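Local atomic coordinates of amide synthase (PDB entry 1L5A), a protein that acts as a nonribosomal peptide synthetase condensation enzyme, an amide synthase that probably forms an amide bond in the biosynthesis of vibriobactin. Residues A[157-162]-A[265-270]; A[47-52]-A[135-140]; A[52-57]-A[126-131]; A[141-146]-A[153-158]; A[256-261]-A[300-305]. One frame throughout, in Å; residues are numbered along the deposited sequence.

Interaction 1: residues A[157-162]-A[265-270]; sequences AFKPYQ and GSVAAN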
# COMPACT_ATOMS: atom_id res chain seq x y z
N ALA A 157 7.46 -7.34 22.74
CA ALA A 157 7.15 -6.11 23.43
C ALA A 157 6.51 -5.09 22.48
O ALA A 157 6.55 -5.25 21.26
CB ALA A 157 8.43 -5.53 23.98
N PHE A 158 5.91 -4.05 23.04
CA PHE A 158 5.31 -2.99 22.24
C PHE A 158 6.45 -2.37 21.44
O PHE A 158 7.58 -2.32 21.92
CB PHE A 158 4.71 -1.93 23.16
CG PHE A 158 3.48 -2.38 23.91
CD1 PHE A 158 3.39 -2.19 25.29
CD2 PHE A 158 2.40 -2.93 23.23
CE1 PHE A 158 2.23 -2.56 25.99
CE2 PHE A 158 1.24 -3.30 23.92
CZ PHE A 158 1.15 -3.11 25.30
N LYS A 159 6.18 -1.92 20.22
CA LYS A 159 7.21 -1.29 19.41
C LYS A 159 7.44 0.09 20.03
O LYS A 159 6.57 0.63 20.69
CB LYS A 159 6.71 -1.11 17.97
CG LYS A 159 6.23 -2.39 17.28
CD LYS A 159 7.34 -3.10 16.54
CE LYS A 159 6.84 -4.38 15.87
NZ LYS A 159 5.68 -4.21 14.92
N PRO A 160 8.63 0.68 19.83
CA PRO A 160 8.87 2.01 20.42
C PRO A 160 7.93 3.06 19.86
O PRO A 160 7.50 2.94 18.72
CB PRO A 160 10.34 2.30 20.09
CG PRO A 160 10.66 1.36 18.97
CD PRO A 160 9.88 0.13 19.28
N TYR A 161 7.63 4.07 20.66
CA TYR A 161 6.73 5.14 20.21
C TYR A 161 7.33 5.82 18.99
O TYR A 161 6.61 6.28 18.12
CB TYR A 161 6.50 6.17 21.33
CG TYR A 161 5.47 7.25 20.98
CD1 TYR A 161 4.13 6.92 20.80
CD2 TYR A 161 5.84 8.59 20.86
CE1 TYR A 161 3.19 7.88 20.51
CE2 TYR A 161 4.89 9.57 20.58
CZ TYR A 161 3.58 9.21 20.41
OH TYR A 161 2.61 10.16 20.19
N GLN A 162 8.66 5.87 18.95
CA GLN A 162 9.40 6.48 17.85
C GLN A 162 9.05 5.84 16.51
O GLN A 162 9.08 6.51 15.46
CB GLN A 162 10.90 6.37 18.11
CG GLN A 162 11.79 7.00 17.02
CD GLN A 162 11.54 8.48 16.85
OE1 GLN A 162 11.23 9.19 17.81
NE2 GLN A 162 11.70 8.98 15.63
N GLY A 265 -3.99 -1.54 10.42
CA GLY A 265 -2.86 -1.56 9.52
C GLY A 265 -1.67 -0.72 9.93
O GLY A 265 -0.78 -0.49 9.12
N SER A 266 -1.61 -0.29 11.19
CA SER A 266 -0.52 0.56 11.64
C SER A 266 0.31 -0.00 12.79
O SER A 266 -0.15 -0.85 13.57
CB SER A 266 -1.06 1.93 12.05
OG SER A 266 -0.10 2.68 12.77
N VAL A 267 1.52 0.50 12.92
CA VAL A 267 2.38 0.04 14.00
C VAL A 267 1.77 0.48 15.34
O VAL A 267 2.15 0.00 16.40
CB VAL A 267 3.80 0.59 13.83
CG1 VAL A 267 3.82 2.08 14.12
CG2 VAL A 267 4.77 -0.20 14.69
N ALA A 268 0.80 1.39 15.27
CA ALA A 268 0.12 1.89 16.45
C ALA A 268 -0.64 0.73 17.07
O ALA A 268 -1.08 0.80 18.22
CB ALA A 268 -0.85 3.03 16.08
N ALA A 269 -0.81 -0.35 16.31
CA ALA A 269 -1.53 -1.50 16.83
C ALA A 269 -0.69 -2.15 17.92
O ALA A 269 -1.19 -2.98 18.67
CB ALA A 269 -1.81 -2.50 15.74
N ASN A 270 0.58 -1.75 17.99
CA ASN A 270 1.49 -2.29 18.98
C ASN A 270 2.20 -1.16 19.71
O ASN A 270 3.34 -1.31 20.12
CB ASN A 270 2.54 -3.18 18.33
CG ASN A 270 1.94 -4.25 17.48
OD1 ASN A 270 1.92 -4.15 16.26
ND2 ASN A 270 1.41 -5.29 18.12

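Interaction 2: residues A[47-52]-A[135-140]; sequences SEIDLF and MLFEQR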
# COMPACT_ATOMS: atom_id res chain seq x y z
N SER A 47 7.30 -0.65 31.27
CA SER A 47 8.59 -0.33 30.65
C SER A 47 8.49 -0.28 29.16
O SER A 47 9.18 0.50 28.51
CB SER A 47 9.64 -1.37 31.00
OG SER A 47 9.94 -1.25 32.37
N GLU A 48 7.61 -1.10 28.61
CA GLU A 48 7.42 -1.16 27.17
C GLU A 48 6.66 0.02 26.56
O GLU A 48 6.67 0.19 25.34
CB GLU A 48 6.70 -2.46 26.80
CG GLU A 48 7.46 -3.74 27.17
CD GLU A 48 6.70 -4.99 26.76
OE1 GLU A 48 5.78 -4.87 25.92
OE2 GLU A 48 7.02 -6.08 27.26
N ILE A 49 6.03 0.85 27.40
CA ILE A 49 5.24 1.98 26.90
C ILE A 49 6.01 3.28 26.96
O ILE A 49 5.99 3.96 27.97
CB ILE A 49 3.94 2.13 27.71
CG1 ILE A 49 3.24 0.78 27.83
CG2 ILE A 49 2.99 3.12 27.02
CD1 ILE A 49 1.91 0.85 28.55
N ASP A 50 6.68 3.63 25.88
CA ASP A 50 7.48 4.85 25.85
C ASP A 50 6.73 6.13 26.20
O ASP A 50 7.25 7.00 26.88
CB ASP A 50 8.12 5.03 24.49
CG ASP A 50 9.25 4.06 24.25
OD1 ASP A 50 9.91 3.68 25.23
OD2 ASP A 50 9.49 3.69 23.08
N LEU A 51 5.50 6.25 25.71
CA LEU A 51 4.75 7.47 25.96
C LEU A 51 4.47 7.71 27.46
O LEU A 51 4.32 8.85 27.88
CB LEU A 51 3.45 7.45 25.14
CG LEU A 51 2.89 8.83 24.78
CD1 LEU A 51 3.97 9.67 24.08
CD2 LEU A 51 1.68 8.66 23.88
N PHE A 52 4.40 6.66 28.27
CA PHE A 52 4.19 6.89 29.70
C PHE A 52 5.38 7.66 30.31
O PHE A 52 5.34 8.02 31.48
CB PHE A 52 4.01 5.58 30.47
CG PHE A 52 2.67 4.95 30.32
CD1 PHE A 52 2.35 3.81 31.05
CD2 PHE A 52 1.74 5.45 29.41
CE1 PHE A 52 1.14 3.17 30.87
CE2 PHE A 52 0.52 4.82 29.23
CZ PHE A 52 0.22 3.67 29.96
N MET A 135 -6.68 -0.73 26.88
CA MET A 135 -6.85 -2.17 26.82
C MET A 135 -5.56 -2.85 26.38
O MET A 135 -5.25 -3.93 26.88
CB MET A 135 -8.06 -2.56 25.95
CG MET A 135 -7.83 -2.77 24.50
SD MET A 135 -7.06 -4.35 24.08
CE MET A 135 -6.54 -3.85 22.43
N LEU A 136 -4.79 -2.22 25.49
CA LEU A 136 -3.51 -2.80 25.08
C LEU A 136 -2.65 -2.95 26.33
O LEU A 136 -2.01 -3.98 26.52
CB LEU A 136 -2.77 -1.91 24.08
CG LEU A 136 -3.20 -1.94 22.61
CD1 LEU A 136 -2.35 -0.96 21.82
CD2 LEU A 136 -3.05 -3.35 22.03
N PHE A 137 -2.65 -1.94 27.18
CA PHE A 137 -1.89 -1.99 28.42
C PHE A 137 -2.38 -3.15 29.30
O PHE A 137 -1.60 -3.81 29.98
CB PHE A 137 -2.04 -0.67 29.19
CG PHE A 137 -1.72 -0.77 30.66
CD1 PHE A 137 -0.41 -0.64 31.12
CD2 PHE A 137 -2.74 -0.99 31.59
CE1 PHE A 137 -0.12 -0.72 32.50
CE2 PHE A 137 -2.46 -1.07 32.98
CZ PHE A 137 -1.15 -0.94 33.43
N GLU A 138 -3.69 -3.39 29.29
CA GLU A 138 -4.25 -4.44 30.12
C GLU A 138 -3.92 -5.82 29.62
O GLU A 138 -3.55 -6.69 30.39
CB GLU A 138 -5.78 -4.25 30.25
CG GLU A 138 -6.13 -2.89 30.87
CD GLU A 138 -7.60 -2.57 30.88
OE1 GLU A 138 -8.31 -3.03 29.95
OE2 GLU A 138 -8.05 -1.85 31.80
N GLN A 139 -4.04 -6.01 28.31
CA GLN A 139 -3.73 -7.30 27.72
C GLN A 139 -2.24 -7.63 27.90
O GLN A 139 -1.87 -8.78 28.19
CB GLN A 139 -4.13 -7.30 26.24
CG GLN A 139 -5.65 -7.18 25.99
CD GLN A 139 -6.45 -8.25 26.74
OE1 GLN A 139 -6.19 -9.44 26.61
NE2 GLN A 139 -7.44 -7.81 27.52
N ARG A 140 -1.39 -6.63 27.75
CA ARG A 140 0.03 -6.83 27.92
C ARG A 140 0.29 -7.25 29.39
O ARG A 140 1.04 -8.19 29.66
CB ARG A 140 0.78 -5.55 27.58
CG ARG A 140 2.28 -5.72 27.46
CD ARG A 140 2.63 -6.88 26.55
NE ARG A 140 4.08 -7.03 26.42
CZ ARG A 140 4.69 -8.14 26.01
NH1 ARG A 140 3.99 -9.21 25.69
NH2 ARG A 140 6.01 -8.18 25.95

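Interaction 3: residues A[52-57]-A[126-131]; sequences FRARFS and HIVLDG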
# COMPACT_ATOMS: atom_id res chain seq x y z
N PHE A 52 4.40 6.66 28.27
CA PHE A 52 4.19 6.89 29.70
C PHE A 52 5.38 7.66 30.31
O PHE A 52 5.34 8.02 31.48
CB PHE A 52 4.01 5.58 30.47
CG PHE A 52 2.67 4.95 30.32
CD1 PHE A 52 2.35 3.81 31.05
CD2 PHE A 52 1.74 5.45 29.41
CE1 PHE A 52 1.14 3.17 30.87
CE2 PHE A 52 0.52 4.82 29.23
CZ PHE A 52 0.22 3.67 29.96
N ARG A 53 6.44 7.88 29.55
CA ARG A 53 7.60 8.60 30.06
C ARG A 53 7.61 10.03 29.52
O ARG A 53 8.54 10.80 29.75
CB ARG A 53 8.92 7.92 29.67
CG ARG A 53 9.18 6.57 30.36
CD ARG A 53 10.57 5.99 30.02
NE ARG A 53 10.70 5.58 28.62
CZ ARG A 53 11.36 6.27 27.69
NH1 ARG A 53 11.98 7.41 28.01
NH2 ARG A 53 11.42 5.80 26.45
N ALA A 54 6.56 10.37 28.79
CA ALA A 54 6.43 11.69 28.22
C ALA A 54 6.25 12.75 29.30
O ALA A 54 5.66 12.50 30.35
CB ALA A 54 5.24 11.73 27.28
N ARG A 55 6.76 13.94 29.02
CA ARG A 55 6.65 15.10 29.90
C ARG A 55 6.59 16.35 29.02
O ARG A 55 7.12 16.36 27.90
CB ARG A 55 7.84 15.17 30.87
CG ARG A 55 7.81 14.04 31.86
CD ARG A 55 8.57 14.34 33.10
NE ARG A 55 8.40 13.27 34.09
CZ ARG A 55 8.97 13.30 35.29
NH1 ARG A 55 9.74 14.33 35.65
NH2 ARG A 55 8.79 12.28 36.13
N PHE A 56 5.92 17.39 29.50
CA PHE A 56 5.80 18.61 28.71
C PHE A 56 6.42 19.83 29.36
O PHE A 56 6.33 20.01 30.58
CB PHE A 56 4.33 18.88 28.41
CG PHE A 56 3.66 17.78 27.65
CD1 PHE A 56 3.09 16.71 28.31
CD2 PHE A 56 3.62 17.80 26.26
CE1 PHE A 56 2.51 15.67 27.61
CE2 PHE A 56 3.04 16.77 25.55
CZ PHE A 56 2.49 15.70 26.22
N SER A 57 7.05 20.67 28.54
CA SER A 57 7.65 21.91 29.04
C SER A 57 6.51 22.91 29.17
O SER A 57 5.39 22.66 28.73
CB SER A 57 8.66 22.47 28.04
OG SER A 57 8.00 23.22 27.03
N HIS A 126 -5.42 11.69 29.06
CA HIS A 126 -5.83 11.38 27.70
C HIS A 126 -4.81 11.79 26.62
O HIS A 126 -4.88 11.31 25.49
CB HIS A 126 -7.15 12.07 27.42
CG HIS A 126 -8.24 11.13 27.01
ND1 HIS A 126 -8.34 10.64 25.72
CD2 HIS A 126 -9.24 10.58 27.72
CE1 HIS A 126 -9.37 9.82 25.66
NE2 HIS A 126 -9.94 9.76 26.86
N ILE A 127 -3.88 12.67 26.97
CA ILE A 127 -2.89 13.15 26.03
C ILE A 127 -1.80 12.12 25.68
O ILE A 127 -1.03 12.34 24.74
CB ILE A 127 -2.26 14.47 26.54
CG1 ILE A 127 -1.61 15.23 25.38
CG2 ILE A 127 -1.18 14.19 27.58
CD1 ILE A 127 -1.26 16.62 25.77
N VAL A 128 -1.72 11.03 26.43
CA VAL A 128 -0.75 9.97 26.11
C VAL A 128 -1.41 8.59 26.03
O VAL A 128 -0.73 7.59 25.82
CB VAL A 128 0.41 9.87 27.14
CG1 VAL A 128 1.24 11.17 27.15
CG2 VAL A 128 -0.15 9.55 28.51
N LEU A 129 -2.73 8.55 26.16
CA LEU A 129 -3.45 7.29 26.11
C LEU A 129 -4.95 7.44 25.84
O LEU A 129 -5.60 8.32 26.40
CB LEU A 129 -3.27 6.56 27.45
CG LEU A 129 -3.55 5.04 27.42
CD1 LEU A 129 -2.39 4.34 26.68
CD2 LEU A 129 -3.70 4.49 28.85
N ASP A 130 -5.48 6.58 24.97
CA ASP A 130 -6.91 6.56 24.67
C ASP A 130 -7.47 5.22 25.14
O ASP A 130 -6.78 4.46 25.81
CB ASP A 130 -7.20 6.77 23.17
CG ASP A 130 -6.40 5.84 22.26
OD1 ASP A 130 -6.19 4.65 22.62
OD2 ASP A 130 -5.99 6.31 21.17
N GLY A 131 -8.70 4.91 24.77
CA GLY A 131 -9.28 3.66 25.23
C GLY A 131 -8.55 2.44 24.77
O GLY A 131 -8.21 1.55 25.55

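Interaction 4: residues A[141-146]-A[153-158]; sequences LSQHYQ and TPTAAF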
# COMPACT_ATOMS: atom_id res chain seq x y z
N LEU A 141 -0.36 -6.58 30.33
CA LEU A 141 -0.16 -6.94 31.73
C LEU A 141 -0.51 -8.41 31.89
O LEU A 141 0.21 -9.17 32.54
CB LEU A 141 -1.05 -6.09 32.62
CG LEU A 141 -1.13 -6.55 34.07
CD1 LEU A 141 0.22 -6.33 34.77
CD2 LEU A 141 -2.25 -5.76 34.77
N SER A 142 -1.62 -8.79 31.28
CA SER A 142 -2.07 -10.16 31.31
C SER A 142 -0.97 -11.08 30.74
O SER A 142 -0.58 -12.06 31.37
CB SER A 142 -3.32 -10.29 30.44
OG SER A 142 -3.83 -11.60 30.47
N GLN A 143 -0.49 -10.75 29.54
CA GLN A 143 0.52 -11.55 28.89
C GLN A 143 1.76 -11.76 29.74
O GLN A 143 2.22 -12.90 29.90
CB GLN A 143 0.91 -10.93 27.55
CG GLN A 143 -0.25 -10.79 26.62
CD GLN A 143 0.12 -10.15 25.29
OE1 GLN A 143 1.01 -9.30 25.21
NE2 GLN A 143 -0.59 -10.55 24.24
N HIS A 144 2.32 -10.69 30.28
CA HIS A 144 3.50 -10.86 31.09
C HIS A 144 3.23 -11.72 32.32
O HIS A 144 4.06 -12.56 32.67
CB HIS A 144 4.07 -9.51 31.51
CG HIS A 144 4.92 -8.86 30.47
ND1 HIS A 144 5.99 -9.51 29.87
CD2 HIS A 144 4.91 -7.61 29.96
CE1 HIS A 144 6.60 -8.67 29.05
NE2 HIS A 144 5.97 -7.51 29.08
N TYR A 145 2.06 -11.55 32.95
CA TYR A 145 1.76 -12.36 34.13
C TYR A 145 1.73 -13.85 33.77
O TYR A 145 2.32 -14.68 34.46
CB TYR A 145 0.41 -11.97 34.76
CG TYR A 145 0.11 -12.75 36.03
CD1 TYR A 145 0.75 -12.44 37.23
CD2 TYR A 145 -0.78 -13.84 36.02
CE1 TYR A 145 0.52 -13.19 38.39
CE2 TYR A 145 -1.01 -14.60 37.18
CZ TYR A 145 -0.36 -14.27 38.36
OH TYR A 145 -0.57 -15.00 39.51
N GLN A 146 1.03 -14.19 32.70
CA GLN A 146 0.93 -15.58 32.29
C GLN A 146 2.31 -16.16 31.99
O GLN A 146 2.57 -17.30 32.32
CB GLN A 146 0.04 -15.70 31.06
CG GLN A 146 -0.10 -17.11 30.48
CD GLN A 146 -0.49 -18.15 31.51
OE1 GLN A 146 -1.34 -17.91 32.37
NE2 GLN A 146 0.15 -19.31 31.43
N THR A 153 9.01 -17.74 27.88
CA THR A 153 9.59 -16.50 27.40
C THR A 153 8.40 -15.69 26.92
O THR A 153 7.53 -16.19 26.20
CB THR A 153 10.57 -16.73 26.21
OG1 THR A 153 11.54 -17.72 26.57
CG2 THR A 153 11.30 -15.44 25.88
N PRO A 154 8.32 -14.43 27.33
CA PRO A 154 7.19 -13.63 26.89
C PRO A 154 7.24 -13.25 25.41
O PRO A 154 8.32 -13.18 24.82
CB PRO A 154 7.26 -12.41 27.82
CG PRO A 154 8.75 -12.27 28.09
CD PRO A 154 9.21 -13.70 28.25
N THR A 155 6.08 -13.03 24.81
CA THR A 155 6.06 -12.65 23.40
C THR A 155 6.62 -11.24 23.26
O THR A 155 6.96 -10.58 24.25
CB THR A 155 4.66 -12.65 22.82
OG1 THR A 155 3.89 -11.60 23.42
CG2 THR A 155 4.01 -13.97 23.06
N ALA A 156 6.67 -10.77 22.03
CA ALA A 156 7.22 -9.47 21.73
C ALA A 156 6.60 -8.31 22.49
O ALA A 156 5.41 -8.30 22.82
CB ALA A 156 7.14 -9.22 20.24
N ALA A 157 7.46 -7.34 22.74
CA ALA A 157 7.15 -6.11 23.43
C ALA A 157 6.51 -5.09 22.48
O ALA A 157 6.55 -5.25 21.26
CB ALA A 157 8.43 -5.53 23.98
N PHE A 158 5.91 -4.05 23.04
CA PHE A 158 5.31 -2.99 22.24
C PHE A 158 6.45 -2.37 21.44
O PHE A 158 7.58 -2.32 21.92
CB PHE A 158 4.71 -1.93 23.16
CG PHE A 158 3.48 -2.38 23.91
CD1 PHE A 158 3.39 -2.19 25.29
CD2 PHE A 158 2.40 -2.93 23.23
CE1 PHE A 158 2.23 -2.56 25.99
CE2 PHE A 158 1.24 -3.30 23.92
CZ PHE A 158 1.15 -3.11 25.30

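Interaction 5: residues A[256-261]-A[300-305]; sequences LWLPFM and QAIRSL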
# COMPACT_ATOMS: atom_id res chain seq x y z
N LEU A 256 -23.81 11.50 12.81
CA LEU A 256 -23.57 10.57 13.91
C LEU A 256 -22.06 10.53 14.02
O LEU A 256 -21.40 10.18 13.05
CB LEU A 256 -24.05 9.16 13.59
CG LEU A 256 -24.62 8.32 14.74
CD1 LEU A 256 -24.42 6.85 14.41
CD2 LEU A 256 -23.98 8.67 16.08
N TRP A 257 -21.49 10.88 15.17
CA TRP A 257 -20.04 10.86 15.31
C TRP A 257 -19.55 9.53 15.83
O TRP A 257 -20.19 8.92 16.69
CB TRP A 257 -19.57 11.99 16.22
CG TRP A 257 -19.73 13.36 15.63
CD1 TRP A 257 -20.88 14.10 15.58
CD2 TRP A 257 -18.72 14.15 15.01
NE1 TRP A 257 -20.64 15.31 14.96
CE2 TRP A 257 -19.32 15.37 14.60
CE3 TRP A 257 -17.35 13.96 14.75
CZ2 TRP A 257 -18.61 16.38 13.95
CZ3 TRP A 257 -16.63 14.97 14.11
CH2 TRP A 257 -17.27 16.17 13.71
N LEU A 258 -18.41 9.11 15.28
CA LEU A 258 -17.76 7.84 15.60
C LEU A 258 -16.31 8.00 15.97
O LEU A 258 -15.66 8.98 15.61
CB LEU A 258 -17.70 6.93 14.38
CG LEU A 258 -18.94 6.48 13.65
CD1 LEU A 258 -18.52 5.77 12.40
CD2 LEU A 258 -19.74 5.57 14.56
N PRO A 259 -15.78 7.02 16.71
CA PRO A 259 -14.37 7.13 17.05
C PRO A 259 -13.67 6.08 16.18
O PRO A 259 -14.02 4.90 16.23
CB PRO A 259 -14.35 6.76 18.54
CG PRO A 259 -15.35 5.69 18.63
CD PRO A 259 -16.48 6.12 17.65
N PHE A 260 -12.75 6.51 15.31
CA PHE A 260 -11.98 5.55 14.52
C PHE A 260 -10.65 5.35 15.28
O PHE A 260 -9.86 6.30 15.44
CB PHE A 260 -11.71 6.07 13.11
CG PHE A 260 -10.70 5.25 12.36
CD1 PHE A 260 -10.83 3.86 12.29
CD2 PHE A 260 -9.58 5.85 11.78
CE1 PHE A 260 -9.86 3.08 11.67
CE2 PHE A 260 -8.60 5.08 11.15
CZ PHE A 260 -8.74 3.69 11.09
N MET A 261 -10.43 4.13 15.77
CA MET A 261 -9.23 3.83 16.56
C MET A 261 -7.92 4.29 15.90
O MET A 261 -6.99 4.75 16.59
CB MET A 261 -9.17 2.33 16.87
CG MET A 261 -10.38 1.78 17.60
SD MET A 261 -10.79 2.81 19.03
CE MET A 261 -12.46 3.33 18.68
N GLN A 300 -20.63 0.46 4.19
CA GLN A 300 -19.69 0.97 3.20
C GLN A 300 -19.32 2.40 3.54
O GLN A 300 -18.14 2.77 3.46
CB GLN A 300 -20.30 0.91 1.79
CG GLN A 300 -20.61 -0.51 1.29
CD GLN A 300 -21.25 -0.52 -0.10
OE1 GLN A 300 -20.76 0.12 -1.04
NE2 GLN A 300 -22.35 -1.27 -0.25
N ALA A 301 -20.32 3.19 3.91
CA ALA A 301 -20.11 4.59 4.27
C ALA A 301 -19.18 4.63 5.48
O ALA A 301 -18.27 5.47 5.55
CB ALA A 301 -21.44 5.26 4.59
N ILE A 302 -19.41 3.73 6.43
CA ILE A 302 -18.58 3.67 7.61
C ILE A 302 -17.16 3.28 7.22
O ILE A 302 -16.19 3.96 7.61
CB ILE A 302 -19.11 2.65 8.63
CG1 ILE A 302 -20.44 3.16 9.21
CG2 ILE A 302 -18.08 2.44 9.73
CD1 ILE A 302 -21.22 2.13 9.99
N ARG A 303 -17.05 2.22 6.43
CA ARG A 303 -15.74 1.73 5.97
C ARG A 303 -14.95 2.86 5.31
O ARG A 303 -13.74 3.04 5.53
CB ARG A 303 -15.91 0.63 4.95
CG ARG A 303 -14.60 0.02 4.55
CD ARG A 303 -14.38 -1.16 5.44
NE ARG A 303 -13.23 -1.01 6.31
CZ ARG A 303 -13.11 -1.65 7.46
NH1 ARG A 303 -14.09 -2.47 7.87
NH2 ARG A 303 -12.04 -1.47 8.22
N SER A 304 -15.66 3.60 4.47
CA SER A 304 -15.07 4.71 3.77
C SER A 304 -14.47 5.68 4.79
O SER A 304 -13.42 6.27 4.53
CB SER A 304 -16.15 5.40 2.94
OG SER A 304 -15.64 6.53 2.29
N LEU A 305 -15.11 5.84 5.95
CA LEU A 305 -14.59 6.74 6.97
C LEU A 305 -13.25 6.21 7.49
O LEU A 305 -12.28 6.95 7.63
CB LEU A 305 -15.58 6.89 8.14
CG LEU A 305 -16.95 7.52 7.90
CD1 LEU A 305 -17.68 7.57 9.22
CD2 LEU A 305 -16.84 8.94 7.32

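Interaction 1: residues A[157-162]-A[265-270]
The backbone N of Lys159 donates a hydrogen bond to the carbonyl O of Asn270 (2.9 Å), the only hydrogen bond between the two segments. The donor lies almost in line with the carbonyl, at a C=O...N angle of 162°, although the N-H itself is bent to 142°. The same oxygen also lies against Phe158, 3.4 Å from its CB and 3.6 Å from CD2, and approaches the ring obliquely. Beyond the backbone, the aliphatic part of Lys159 does the packing: its CG sits 3.7 Å from Val267 CG2 and 3.9 Å from Asn270 CB. Bends at chi2 and at chi4 (57°) bring NZ round beside Asn270 and Val267, where it ends 4.0 Å from Asn270 OD1, too far for a hydrogen bond.

Further out, Glu167 of helix 161-172 takes hydrogen bonds from Val267 N and Ser266 OG, fixing the start of the 3-10 turn. Glu48 binds Phe158 N on the other segment. The contact joins the connection between helices 131-150 and 161-172 to the loop after strand 255-260. Its chemistry amounts to one backbone bond to a carbonyl and aliphatic contacts at the surface, with no side-chain salt bridge between the segments.

Interaction 2: residues A[47-52]-A[135-140]
Glu48 and Arg140 meet in a two-bond salt bridge. The arginine presents its side, so that each of two nitrogens takes one carboxylate oxygen: Arg140 NE to Glu48 OE1 at 2.8 Å and Arg140 NH2 to Glu48 OE2 at 2.7 Å. The second bond uses the syn lone pair of OE2 and lies in the guanidinium plane; the first is tilted out of both groups, in keeping with planes turned 51° apart. A bend at chi2 (50°) brings the guanidinium round to the end of the extended Glu48 chain. Other partners surround the pair. Glu48 OE2 is also bonded to His144 NE2 and OE1 to Phe158 N, while Arg140 reaches Gln143 OE1 through NH1 and Thr155 O through NH2. Four hydrogen bonds thus converge on this partly exposed carboxylate, two to each oxygen.

Helix 131-150, which carries Arg140, begins at the glycine that ends the HHxxxDG signature of condensation domains, and here it packs against the turn that leads from helix 35-47 to strand 54-56.

One helical turn before Arg140, the apolar part of the contact centres on Phe137. Ile49 CD1 comes to the edge of the Phe137 ring, 3.8 Å from Phe137 CD1, with the two side chains nearly perpendicular. Phe52 crosses Phe137 at about a right angle too, CE1 lying 4.1 Å from Phe137 CD1. Ile49 also braces Phe52 from within its own segment, its CG2 resting 3.5 Å above one face of that ring toward the rim. Leu42, Thr45 and Val46 of helix 35-47 pack against Phe137 as well.

Interaction 3: residues A[52-57]-A[126-131]
Phe52, Val128 and Phe56 contribute most of this buried, wholly apolar contact, in which strand 54-56 and the 3-10 turn before it cover residues 126-131. The latter belong to the HHxxxDG signature of condensation domains, His125 to Gly131, and the side chains engaged are those of its three variable positions, Ile127, Val128 and Leu129.

The Phe52 ring offers its edge to Leu129, whose two methyls straddle the rim atoms: CD1 is 3.9 Å from CE2, and CD2 is 4.2 Å from CZ. Val128 turns CG1 onto the small side chain of Ala54, 4.0 Å from its CB, and is backed by Leu51. At the far end, Phe56 and Ile127 come from opposite directions. Ile127 CD1 reaches Phe56 CZ at 3.9 Å and CG2 lies 4.0 Å from CE1, both branches of the isoleucine meeting the same end of the ring. With chi1 at -160° CG1 lies anti to the backbone N, and its CD1 meets the end of the ring at CZ.

Alternate residues of the strand thus face the motif, while Arg53 and Arg55 point away from it. The aspartate of the signature is held separately: Asp130 OD1 accepts a hydrogen bond from Gly133 N, capping helix 131-150, and forms a salt bridge with Arg263 NH2.

Interaction 4: residues A[141-146]-A[153-158]
His144 sets the ND1 side of its imidazole obliquely against CB of Pro154, which stands 3.8 Å from His144 ND1 and 4.0 Å from His144 CE1. With chi1 at -82°, CG is anti to the carbonyl carbon, and the ring swings off the helix toward the returning chain. The other nitrogen, NE2, is hydrogen-bonded to Glu48 OE2, so the imidazole is held at one end by a carboxylate and touched on the ND1 side by Pro154 CB. Leu44 and Thr45 of helix 35-47 add further packing on this histidine.

One residue earlier, Gln143 extends its chain across Thr155 at about a right angle. OE1 comes no closer than 4.1 Å to Thr155 OG1, which is proximity without a bond; its partner is Arg140 NH1. The same arginine holds the backbone of the opposite segment by bonding Thr155 O through NH2, and so ties both sides of the contact together from one turn back on the helix.

The arrangement is a local reversal. Helix 131-150 ends, and the chain doubles back along its last turns before helix 161-172 begins. Apart from the buried histidine, the touching residues are exposed. No hydrogen bond joins the two segments directly. Glu48 OE1 also takes Phe158 N, so the polar links noted here run through Glu48 and Arg140, and the nearby carboxylate would be expected to favour a proton on His144 NE2.

Interaction 5: residues A[256-261]-A[300-305]
Leu258, on strand 255-260, drives its CD1 methyl toward helix 291-307 and meets Leu305 CD1 at 3.7 Å, the two side chains crossing at about a right angle. This methyl pair is the tight part of the contact. Both leucines have CG anti to the carbonyl carbon (chi1 -59° for Leu258 and -64° for Leu305), which directs each side chain toward the strand-helix interface. One turn earlier on the helix, Ile302 touches more lightly, with CG2 4.3 Å from the same Leu258 CD1. Val239 of helix 234-249 packs against Leu258 and Ile302, and Leu281 of the adjacent strand 277-282 against Leu305, so the three side chains are enclosed.

Phe260 also points its CB toward the helix, yet its side chain makes no contact with residues 300-305 and instead meets the ring of Tyr306. The outer side of the helix is different in character. Gln300 is exposed, and Arg303 makes cation-pi contacts with Trp264 and with Trp178 of the second subunit. Residues 256-261 and 300-305 meet through apolar side chains, with no hydrogen bond between them, while Gln300 and Arg303 lie away from this contact.

Interactions 1, 3 and 4 lie round interaction 2; interaction 5 is farther off, its centre about 26 Å from that of interaction 2, although its nearest atoms come within about 5 Å of interaction 3. Glu48 connects three of them: its carboxylate, paired in interaction 2, also binds His144 of interaction 4 and Phe158, shared by interactions 1 and 4. The centres of interactions 1, 4 and 3 lie about 10, 11 and 12 Å from that of interaction 2. Phe52, common to interactions 2 and 3, connects this region to the HHxxxDG signature, generally associated with the active site in condensation domains. Interactions 5 and 1 are linked only through the chain, 256-261 closely preceding 265-270.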